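Local coordinates for protein SAM-dependent methyltransferase (Exiguobacterium sibiricum 255-15, PDB 3D2L) that is probably a methyltransferase that takes the methyl group from S-adenosylmethionine, its acceptor substrate being unknown, at residues 20-28 / 46-55; 6-14 / 65-73. One frame throughout, in Å; residues are numbered along the deposited sequence.

Contact 1 and contact 2 illustrate how helices that precede the first strand of a methyltransferase fold pack against helices of its beta-alpha-beta units. Contact 1 (20-28 with 46-55) is partly buried and mostly apolar, its helices both touching strand 36-40. Contact 2 (6-14 with 65-73) lies at the surface, where a short apolar patch is accompanied by a salt bridge and an amide-carboxylate hydrogen bond. The two centres lie about 18 Å apart, yet the contacts meet at their margins: K73 of contact 2 packs on L49 of contact 1, K73 CB lying 3.6 Å from L49 CD1, and its amino end comes near T46 as well.

Contact 1: 20-28 / 46-55; sequences YPEWVAWVL and TATLLLADHY
V24 sets its two methyl groups against different parts of 46-55: CG2 lies 3.7 Å from L50 CB and also touches L51 CD2, while CG1 reaches H54 CD2. This is helix-on-helix packing in a Rossmann-like methyltransferase fold. Helix 46-51 is the connection in the beta-alpha-beta unit formed with strands 36-40 and 56-61, and helix 20-30 lies beside it, the segment axes passing 9.5 Å apart at 46°. Farther along, L28 splits its branches. Its CD1 stands almost exactly over the centre of the H54 imidazole, 4.0 Å from the centroid, in a CH-pi contact, whereas CD2 lies 3.4 Å from Y55 OH. That hydroxyl is anchored outside the segments, by a hydrogen bond to V31 O, which helps fix the phenol where it touches both V27 and L28; V27 CG1 is 3.8 Å from Y55 CE2.

The other end is built round Y20. T46 CB and A47 N lie over one face of its ring, and A47 CB approaches CD1. With CG2 anti to the backbone N and OG1 beside it (chi1 -52°), T46 gives its methyl to the phenol, CG2 to Y20 CD2 being 3.6 Å. The hydroxyl turns to water 1, which lies 2.8 Å from T46 OG1 and also bonds Y20 OH.

Beneath, V27 and Y55 both touch I37 on strand 36-40, while L51 touches D39 and, on the next strand, V57, so the helix pair is seated on the central sheet. H54 and Y55 are held by the backbone after L51: a backbone bond ties H54 to G34, and L51 O accepts from the N-H of both residues, at 3.0 Å from Y55 N.

Contact 2: 6-14 / 65-73; sequences QFAYVYDEL and EMLEIAQEK
I69 meets the phenol of Y9 from above, with CG1 over one face and offset toward the rim, a CH-pi contact. The exact depth of this packing is doubtful, because the model brings I69 too close to the ring. CG1 of I69 also lies 3.5 Å from A8 CB, touching both the alanine and the tyrosine. Q6 runs past I69 in the opposite direction and ends at E72, where NE2 donates to OE1 in a fairly straight bond of 2.9 Å. The acceptor lies almost in the amide plane, but the two flat groups are twisted 77° apart, and the donor meets the syn side of E72 OE1 tilted 35° out of the carboxylate plane.

Helix 64-76 joins the parallel strands 56-61 and 82-85 in a beta-alpha-beta crossover of the Rossmann-like fold; the chain's first modelled residues, a type I turn from Q6 to Y9 leading into helix 9-14, pack against its outer side. Further along helix 9-14, D12 and K73 approach from opposite directions to form a salt bridge, K73 NZ to D12 OD2 3.1 Å, on the syn side and again tilted out of the carboxylate plane. D12 OD1 is held separately by T44 OG1, so both carboxylate oxygens are engaged. Selenomethionine M66, with CG beside the backbone N (chi1 -66°) and SE extended from it, brings SE obliquely to the Y11 ring, 5.0 Å from its centroid, in a Met-aromatic contact.

Contact 1: 20-28 / 46-55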
loop_
_atom_site.group_PDB
_atom_site.type_symbol
_atom_site.label_atom_id
_atom_site.label_comp_id
_atom_site.label_asym_id
_atom_site.label_seq_id
_atom_site.Cartn_x
_atom_site.Cartn_y
_atom_site.Cartn_z
ATOM N N TYR A 20 -9.567 -5.990 -3.040
ATOM C CA TYR A 20 -9.392 -4.545 -3.072
ATOM C C TYR A 20 -10.653 -3.743 -2.818
ATOM O O TYR A 20 -10.591 -2.698 -2.167
ATOM C CB TYR A 20 -8.780 -4.115 -4.398
ATOM C CG TYR A 20 -7.366 -4.550 -4.545
ATOM C CD1 TYR A 20 -6.374 -4.003 -3.747
ATOM C CD2 TYR A 20 -7.013 -5.491 -5.483
ATOM C CE1 TYR A 20 -5.088 -4.390 -3.873
ATOM C CE2 TYR A 20 -5.714 -5.877 -5.627
ATOM C CZ TYR A 20 -4.752 -5.315 -4.837
ATOM O OH TYR A 20 -3.437 -5.727 -4.961
ATOM N N PRO A 21 -11.819 -4.209 -3.320
ATOM C CA PRO A 21 -13.009 -3.442 -3.010
ATOM C C PRO A 21 -13.306 -3.238 -1.513
ATOM O O PRO A 21 -14.049 -2.327 -1.153
ATOM C CB PRO A 21 -14.111 -4.233 -3.712
ATOM C CG PRO A 21 -13.419 -4.891 -4.833
ATOM C CD PRO A 21 -12.121 -5.322 -4.231
ATOM N N GLU A 22 -12.762 -4.086 -0.649
ATOM C CA GLU A 22 -12.910 -3.919 0.792
ATOM C C GLU A 22 -12.111 -2.696 1.280
ATOM O O GLU A 22 -12.529 -1.992 2.206
ATOM C CB GLU A 22 -12.409 -5.158 1.508
ATOM C CG GLU A 22 -13.237 -6.401 1.271
ATOM C CD GLU A 22 -14.249 -6.637 2.367
ATOM O OE1 GLU A 22 -13.832 -6.679 3.559
ATOM O OE2 GLU A 22 -15.441 -6.826 2.031
ATOM N N TRP A 23 -10.952 -2.449 0.688
ATOM C CA TRP A 23 -10.201 -1.231 1.050
ATOM C C TRP A 23 -10.942 -0.001 0.559
ATOM O O TRP A 23 -11.023 0.997 1.258
ATOM C CB TRP A 23 -8.793 -1.223 0.461
ATOM C CG TRP A 23 -7.771 -2.017 1.192
ATOM C CD1 TRP A 23 -6.860 -1.536 2.089
ATOM C CD2 TRP A 23 -7.506 -3.417 1.062
ATOM N NE1 TRP A 23 -6.080 -2.557 2.556
ATOM C CE2 TRP A 23 -6.423 -3.715 1.915
ATOM C CE3 TRP A 23 -8.077 -4.453 0.305
ATOM C CZ2 TRP A 23 -5.894 -5.005 2.038
ATOM C CZ3 TRP A 23 -7.544 -5.741 0.424
ATOM C CH2 TRP A 23 -6.467 -5.999 1.273
ATOM N N VAL A 24 -11.482 -0.084 -0.653
ATOM C CA VAL A 24 -12.221 1.017 -1.253
ATOM C C VAL A 24 -13.473 1.313 -0.444
ATOM O O VAL A 24 -13.784 2.485 -0.200
ATOM C CB VAL A 24 -12.571 0.721 -2.739
ATOM C CG1 VAL A 24 -13.453 1.808 -3.322
ATOM C CG2 VAL A 24 -11.300 0.597 -3.529
ATOM N N ALA A 25 -14.181 0.276 0.013
ATOM C CA ALA A 25 -15.385 0.493 0.814
ATOM C C ALA A 25 -15.035 1.251 2.095
ATOM O O ALA A 25 -15.791 2.102 2.548
ATOM C CB ALA A 25 -16.120 -0.845 1.109
ATOM N N TRP A 26 -13.846 0.985 2.634
ATOM C CA TRP A 26 -13.347 1.665 3.841
ATOM C C TRP A 26 -13.021 3.137 3.573
ATOM O O TRP A 26 -13.394 4.014 4.342
ATOM C CB TRP A 26 -12.123 0.908 4.386
ATOM C CG TRP A 26 -11.376 1.627 5.473
ATOM C CD1 TRP A 26 -11.849 1.967 6.684
ATOM C CD2 TRP A 26 -10.016 2.052 5.440
ATOM N NE1 TRP A 26 -10.892 2.617 7.400
ATOM C CE2 TRP A 26 -9.750 2.684 6.669
ATOM C CE3 TRP A 26 -9.001 1.980 4.489
ATOM C CZ2 TRP A 26 -8.497 3.204 7.001
ATOM C CZ3 TRP A 26 -7.737 2.515 4.815
ATOM C CH2 TRP A 26 -7.507 3.112 6.073
ATOM N N VAL A 27 -12.351 3.411 2.461
ATOM C CA VAL A 27 -12.027 4.781 2.086
ATOM C C VAL A 27 -13.359 5.551 1.954
ATOM O O VAL A 27 -13.474 6.668 2.437
ATOM C CB VAL A 27 -11.147 4.865 0.794
ATOM C CG1 VAL A 27 -10.929 6.351 0.343
ATOM C CG2 VAL A 27 -9.761 4.135 0.981
ATOM N N LEU A 28 -14.359 4.935 1.317
ATOM C CA LEU A 28 -15.688 5.557 1.134
ATOM C C LEU A 28 -16.358 5.961 2.466
ATOM O O LEU A 28 -17.158 6.904 2.502
ATOM C CB LEU A 28 -16.565 4.638 0.301
ATOM C CG LEU A 28 -16.194 4.630 -1.180
ATOM C CD1 LEU A 28 -16.851 3.506 -1.893
ATOM C CD2 LEU A 28 -16.559 5.972 -1.830
ATOM N N THR A 46 -4.227 -1.214 -9.081
ATOM C CA THR A 46 -5.491 -1.927 -9.051
ATOM C C THR A 46 -6.505 -1.202 -8.128
ATOM O O THR A 46 -7.650 -0.986 -8.531
ATOM C CB THR A 46 -5.297 -3.428 -8.655
ATOM O OG1 THR A 46 -4.297 -4.033 -9.503
ATOM C CG2 THR A 46 -6.612 -4.186 -8.806
ATOM N N ALA A 47 -6.084 -0.821 -6.914
ATOM C CA ALA A 47 -6.978 -0.131 -5.981
ATOM C C ALA A 47 -7.208 1.291 -6.440
ATOM O O ALA A 47 -8.298 1.823 -6.263
ATOM C CB ALA A 47 -6.422 -0.175 -4.520
ATOM N N THR A 48 -6.197 1.899 -7.066
ATOM C CA THR A 48 -6.286 3.274 -7.558
ATOM C C THR A 48 -7.386 3.401 -8.605
ATOM O O THR A 48 -8.204 4.317 -8.571
ATOM C CB THR A 48 -4.916 3.755 -8.137
ATOM O OG1 THR A 48 -3.818 3.256 -7.322
ATOM C CG2 THR A 48 -4.867 5.278 -8.229
ATOM N N LEU A 49 -7.441 2.455 -9.519
ATOM C CA LEU A 49 -8.500 2.451 -10.544
ATOM C C LEU A 49 -9.908 2.291 -9.975
ATOM O O LEU A 49 -10.864 2.880 -10.546
ATOM C CB LEU A 49 -8.207 1.390 -11.626
ATOM C CG LEU A 49 -6.893 1.584 -12.409
ATOM C CD1 LEU A 49 -6.867 0.615 -13.590
ATOM C CD2 LEU A 49 -6.736 3.028 -12.895
ATOM N N LEU A 50 -10.069 1.488 -8.903
ATOM C CA LEU A 50 -11.355 1.353 -8.207
ATOM C C LEU A 50 -11.720 2.652 -7.509
ATOM O O LEU A 50 -12.867 3.063 -7.534
ATOM C CB LEU A 50 -11.364 0.167 -7.222
ATOM C CG LEU A 50 -11.219 -1.167 -7.944
ATOM C CD1 LEU A 50 -11.081 -2.258 -6.940
ATOM C CD2 LEU A 50 -12.414 -1.422 -8.919
ATOM N N LEU A 51 -10.733 3.288 -6.885
ATOM C CA LEU A 51 -10.916 4.602 -6.277
ATOM C C LEU A 51 -11.327 5.635 -7.303
ATOM O O LEU A 51 -12.190 6.482 -7.030
ATOM C CB LEU A 51 -9.593 5.026 -5.615
ATOM C CG LEU A 51 -9.252 4.262 -4.322
ATOM C CD1 LEU A 51 -7.836 4.575 -3.824
ATOM C CD2 LEU A 51 -10.290 4.601 -3.258
ATOM N N ALA A 52 -10.749 5.558 -8.502
ATOM C CA ALA A 52 -11.066 6.533 -9.590
ATOM C C ALA A 52 -12.558 6.514 -9.978
ATOM O O ALA A 52 -13.075 7.469 -10.580
ATOM C CB ALA A 52 -10.216 6.266 -10.806
ATOM N N ASP A 53 -13.247 5.437 -9.622
ATOM C CA ASP A 53 -14.678 5.366 -9.859
ATOM C C ASP A 53 -15.476 6.200 -8.855
ATOM O O ASP A 53 -16.657 6.384 -9.032
ATOM C CB ASP A 53 -15.145 3.917 -9.882
ATOM C CG ASP A 53 -14.562 3.154 -11.048
ATOM O OD1 ASP A 53 -14.132 3.787 -12.036
ATOM O OD2 ASP A 53 -14.548 1.918 -10.993
ATOM N N HIS A 54 -14.831 6.743 -7.823
ATOM C CA HIS A 54 -15.540 7.521 -6.812
ATOM C C HIS A 54 -14.933 8.861 -6.498
ATOM O O HIS A 54 -15.606 9.713 -5.917
ATOM C CB HIS A 54 -15.601 6.712 -5.506
ATOM C CG HIS A 54 -16.180 5.345 -5.691
ATOM N ND1 HIS A 54 -17.541 5.114 -5.736
ATOM C CD2 HIS A 54 -15.588 4.146 -5.883
ATOM C CE1 HIS A 54 -17.756 3.827 -5.935
ATOM N NE2 HIS A 54 -16.591 3.218 -6.044
ATOM N N TYR A 55 -13.681 9.038 -6.906
ATOM C CA TYR A 55 -12.873 10.192 -6.536
ATOM C C TYR A 55 -12.051 10.681 -7.727
ATOM O O TYR A 55 -11.888 9.958 -8.709
ATOM C CB TYR A 55 -11.877 9.745 -5.464
ATOM C CG TYR A 55 -12.464 9.214 -4.193
ATOM C CD1 TYR A 55 -13.004 10.090 -3.248
ATOM C CD2 TYR A 55 -12.443 7.837 -3.886
ATOM C CE1 TYR A 55 -13.578 9.628 -2.090
ATOM C CE2 TYR A 55 -12.981 7.377 -2.683
ATOM C CZ TYR A 55 -13.536 8.287 -1.786
ATOM O OH TYR A 55 -14.082 7.880 -0.588
HETATM O O HOH W 1 -3.237 -6.259 -8.103
#

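Contact 2: 6-14 / 65-73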
loop_
_atom_site.group_PDB
_atom_site.type_symbol
_atom_site.label_atom_id
_atom_site.label_comp_id
_atom_site.label_asym_id
_atom_site.label_seq_id
_atom_site.Cartn_x
_atom_site.Cartn_y
_atom_site.Cartn_z
ATOM N N GLN A 6 6.328 -7.219 -19.926
ATOM C CA GLN A 6 6.072 -6.377 -18.712
ATOM C C GLN A 6 5.978 -7.203 -17.420
ATOM O O GLN A 6 4.876 -7.565 -16.963
ATOM C CB GLN A 6 4.817 -5.522 -18.909
ATOM C CG GLN A 6 5.002 -4.416 -19.955
ATOM C CD GLN A 6 3.719 -3.658 -20.254
ATOM O OE1 GLN A 6 2.656 -4.269 -20.465
ATOM N NE2 GLN A 6 3.810 -2.319 -20.291
ATOM N N PHE A 7 7.154 -7.470 -16.840
ATOM C CA PHE A 7 7.293 -8.224 -15.593
ATOM C C PHE A 7 6.240 -7.857 -14.543
ATOM O O PHE A 7 5.766 -8.738 -13.829
ATOM C CB PHE A 7 8.710 -8.023 -15.007
ATOM C CG PHE A 7 8.886 -8.596 -13.615
ATOM C CD1 PHE A 7 9.159 -9.948 -13.430
ATOM C CD2 PHE A 7 8.780 -7.786 -12.493
ATOM C CE1 PHE A 7 9.310 -10.484 -12.144
ATOM C CE2 PHE A 7 8.937 -8.317 -11.210
ATOM C CZ PHE A 7 9.207 -9.669 -11.041
ATOM N N ALA A 8 5.880 -6.571 -14.458
ATOM C CA ALA A 8 4.932 -6.093 -13.451
ATOM C C ALA A 8 3.600 -6.871 -13.376
ATOM O O ALA A 8 2.998 -6.923 -12.295
ATOM C CB ALA A 8 4.679 -4.593 -13.607
ATOM N N TYR A 9 3.149 -7.485 -14.473
ATOM C CA TYR A 9 1.914 -8.321 -14.414
ATOM C C TYR A 9 1.958 -9.533 -13.454
ATOM O O TYR A 9 0.904 -10.023 -13.002
ATOM C CB TYR A 9 1.434 -8.749 -15.806
ATOM C CG TYR A 9 0.746 -7.593 -16.502
ATOM C CD1 TYR A 9 -0.498 -7.111 -16.034
ATOM C CD2 TYR A 9 1.332 -6.957 -17.599
ATOM C CE1 TYR A 9 -1.140 -6.028 -16.651
ATOM C CE2 TYR A 9 0.692 -5.881 -18.229
ATOM C CZ TYR A 9 -0.538 -5.417 -17.746
ATOM O OH TYR A 9 -1.152 -4.343 -18.363
ATOM N N VAL A 10 3.157 -10.000 -13.126
ATOM C CA VAL A 10 3.281 -11.102 -12.186
ATOM C C VAL A 10 2.711 -10.682 -10.812
ATOM O O VAL A 10 2.240 -11.530 -10.027
ATOM C CB VAL A 10 4.750 -11.604 -12.051
ATOM C CG1 VAL A 10 5.300 -11.947 -13.423
ATOM C CG2 VAL A 10 5.632 -10.577 -11.305
ATOM N N TYR A 11 2.756 -9.380 -10.521
ATOM C CA TYR A 11 2.197 -8.871 -9.269
ATOM C C TYR A 11 0.678 -8.880 -9.324
ATOM O O TYR A 11 0.030 -9.188 -8.329
ATOM C CB TYR A 11 2.712 -7.475 -8.939
ATOM C CG TYR A 11 4.173 -7.459 -8.593
ATOM C CD1 TYR A 11 4.638 -8.078 -7.423
ATOM C CD2 TYR A 11 5.101 -6.818 -9.415
ATOM C CE1 TYR A 11 5.996 -8.063 -7.091
ATOM C CE2 TYR A 11 6.458 -6.794 -9.091
ATOM C CZ TYR A 11 6.891 -7.415 -7.931
ATOM O OH TYR A 11 8.220 -7.379 -7.615
ATOM N N ASP A 12 0.108 -8.572 -10.482
ATOM C CA ASP A 12 -1.347 -8.571 -10.599
ATOM C C ASP A 12 -1.906 -9.978 -10.445
ATOM O O ASP A 12 -2.988 -10.168 -9.861
ATOM C CB ASP A 12 -1.787 -7.896 -11.890
ATOM C CG ASP A 12 -1.691 -6.366 -11.797
ATOM O OD1 ASP A 12 -1.179 -5.870 -10.777
ATOM O OD2 ASP A 12 -2.143 -5.647 -12.702
ATOM N N GLU A 13 -1.168 -10.969 -10.943
ATOM C CA GLU A 13 -1.602 -12.336 -10.777
ATOM C C GLU A 13 -1.458 -12.722 -9.308
ATOM O O GLU A 13 -2.418 -13.163 -8.706
ATOM C CB GLU A 13 -0.843 -13.273 -11.690
ATOM C CG GLU A 13 -1.198 -13.108 -13.173
ATOM C CD GLU A 13 -0.545 -14.202 -14.012
ATOM O OE1 GLU A 13 0.680 -14.475 -13.809
ATOM O OE2 GLU A 13 -1.271 -14.800 -14.841
ATOM N N LEU A 14 -0.293 -12.507 -8.702
ATOM C CA LEU A 14 -0.136 -12.820 -7.284
ATOM C C LEU A 14 -1.296 -12.295 -6.418
ATOM O O LEU A 14 -1.622 -12.921 -5.403
ATOM C CB LEU A 14 1.211 -12.275 -6.738
ATOM C CG LEU A 14 1.591 -12.542 -5.252
ATOM C CD1 LEU A 14 3.104 -12.473 -5.030
ATOM C CD2 LEU A 14 0.867 -11.612 -4.261
ATOM N N GLU A 65 7.842 0.747 -13.942
ATOM C CA GLU A 65 7.291 -0.455 -14.565
ATOM C C GLU A 65 5.869 -0.755 -14.081
ATOM O O GLU A 65 4.972 -1.096 -14.849
ATOM C CB GLU A 65 8.224 -1.647 -14.271
ATOM C CG GLU A 65 9.616 -1.548 -14.980
ATOM C CD GLU A 65 10.693 -0.673 -14.272
ATOM O OE1 GLU A 65 10.499 -0.122 -13.157
ATOM O OE2 GLU A 65 11.784 -0.554 -14.856
HETATM N N MSE A 66 5.658 -0.596 -12.788
HETATM C CA MSE A 66 4.350 -0.800 -12.242
HETATM C C MSE A 66 3.391 0.291 -12.723
HETATM O O MSE A 66 2.226 -0.010 -13.089
HETATM C CB MSE A 66 4.436 -0.912 -10.710
HETATM C CG MSE A 66 5.196 -2.150 -10.296
HETATM SE SE MSE A 66 4.999 -2.492 -8.430
HETATM C CE MSE A 66 5.795 -1.083 -7.612
ATOM N N LEU A 67 3.864 1.546 -12.762
ATOM C CA LEU A 67 3.026 2.684 -13.222
ATOM C C LEU A 67 2.662 2.590 -14.687
ATOM O O LEU A 67 1.599 3.052 -15.092
ATOM C CB LEU A 67 3.654 4.043 -12.865
ATOM C CG LEU A 67 3.796 4.298 -11.373
ATOM C CD1 LEU A 67 4.275 5.756 -11.123
ATOM C CD2 LEU A 67 2.516 4.010 -10.599
ATOM N N GLU A 68 3.514 1.950 -15.485
ATOM C CA GLU A 68 3.217 1.709 -16.889
ATOM C C GLU A 68 2.010 0.788 -17.044
ATOM O O GLU A 68 1.139 1.028 -17.870
ATOM C CB GLU A 68 4.419 1.107 -17.597
ATOM C CG GLU A 68 5.517 2.123 -17.856
ATOM C CD GLU A 68 6.828 1.490 -18.354
ATOM O OE1 GLU A 68 6.804 0.340 -18.840
ATOM O OE2 GLU A 68 7.876 2.170 -18.256
ATOM N N ILE A 69 1.969 -0.273 -16.239
ATOM C CA ILE A 69 0.834 -1.204 -16.245
ATOM C C ILE A 69 -0.410 -0.486 -15.715
ATOM O O ILE A 69 -1.470 -0.597 -16.294
ATOM C CB ILE A 69 1.115 -2.426 -15.387
ATOM C CG1 ILE A 69 2.365 -3.184 -15.877
ATOM C CG2 ILE A 69 -0.083 -3.346 -15.387
ATOM C CD1 ILE A 69 2.342 -3.590 -17.261
ATOM N N ALA A 70 -0.265 0.254 -14.619
ATOM C CA ALA A 70 -1.347 1.071 -14.038
ATOM C C ALA A 70 -1.997 1.943 -15.119
ATOM O O ALA A 70 -3.241 1.931 -15.326
ATOM C CB ALA A 70 -0.820 1.919 -12.866
ATOM N N GLN A 71 -1.157 2.653 -15.856
ATOM C CA GLN A 71 -1.644 3.546 -16.918
ATOM C C GLN A 71 -2.345 2.818 -18.043
ATOM O O GLN A 71 -3.395 3.243 -18.504
ATOM C CB GLN A 71 -0.485 4.360 -17.476
ATOM C CG GLN A 71 -0.850 5.258 -18.630
ATOM C CD GLN A 71 0.345 5.994 -19.133
ATOM O OE1 GLN A 71 1.169 6.457 -18.332
ATOM N NE2 GLN A 71 0.482 6.096 -20.463
ATOM N N GLU A 72 -1.757 1.722 -18.515
ATOM C CA GLU A 72 -2.379 0.942 -19.571
ATOM C C GLU A 72 -3.763 0.433 -19.167
ATOM O O GLU A 72 -4.691 0.503 -19.955
ATOM C CB GLU A 72 -1.433 -0.158 -20.044
ATOM C CG GLU A 72 -0.294 0.454 -20.885
ATOM C CD GLU A 72 0.712 -0.561 -21.467
ATOM O OE1 GLU A 72 1.112 -1.510 -20.753
ATOM O OE2 GLU A 72 1.147 -0.339 -22.622
ATOM N N LYS A 73 -3.899 -0.021 -17.922
ATOM C CA LYS A 73 -5.172 -0.473 -17.403
ATOM C C LYS A 73 -6.178 0.671 -17.338
ATOM O O LYS A 73 -7.334 0.488 -17.723
ATOM C CB LYS A 73 -4.966 -1.131 -16.031
ATOM C CG LYS A 73 -4.173 -2.420 -16.121
ATOM C CD LYS A 73 -4.187 -3.180 -14.787
ATOM C CE LYS A 73 -3.583 -2.442 -13.603
ATOM N NZ LYS A 73 -3.893 -3.161 -12.312
#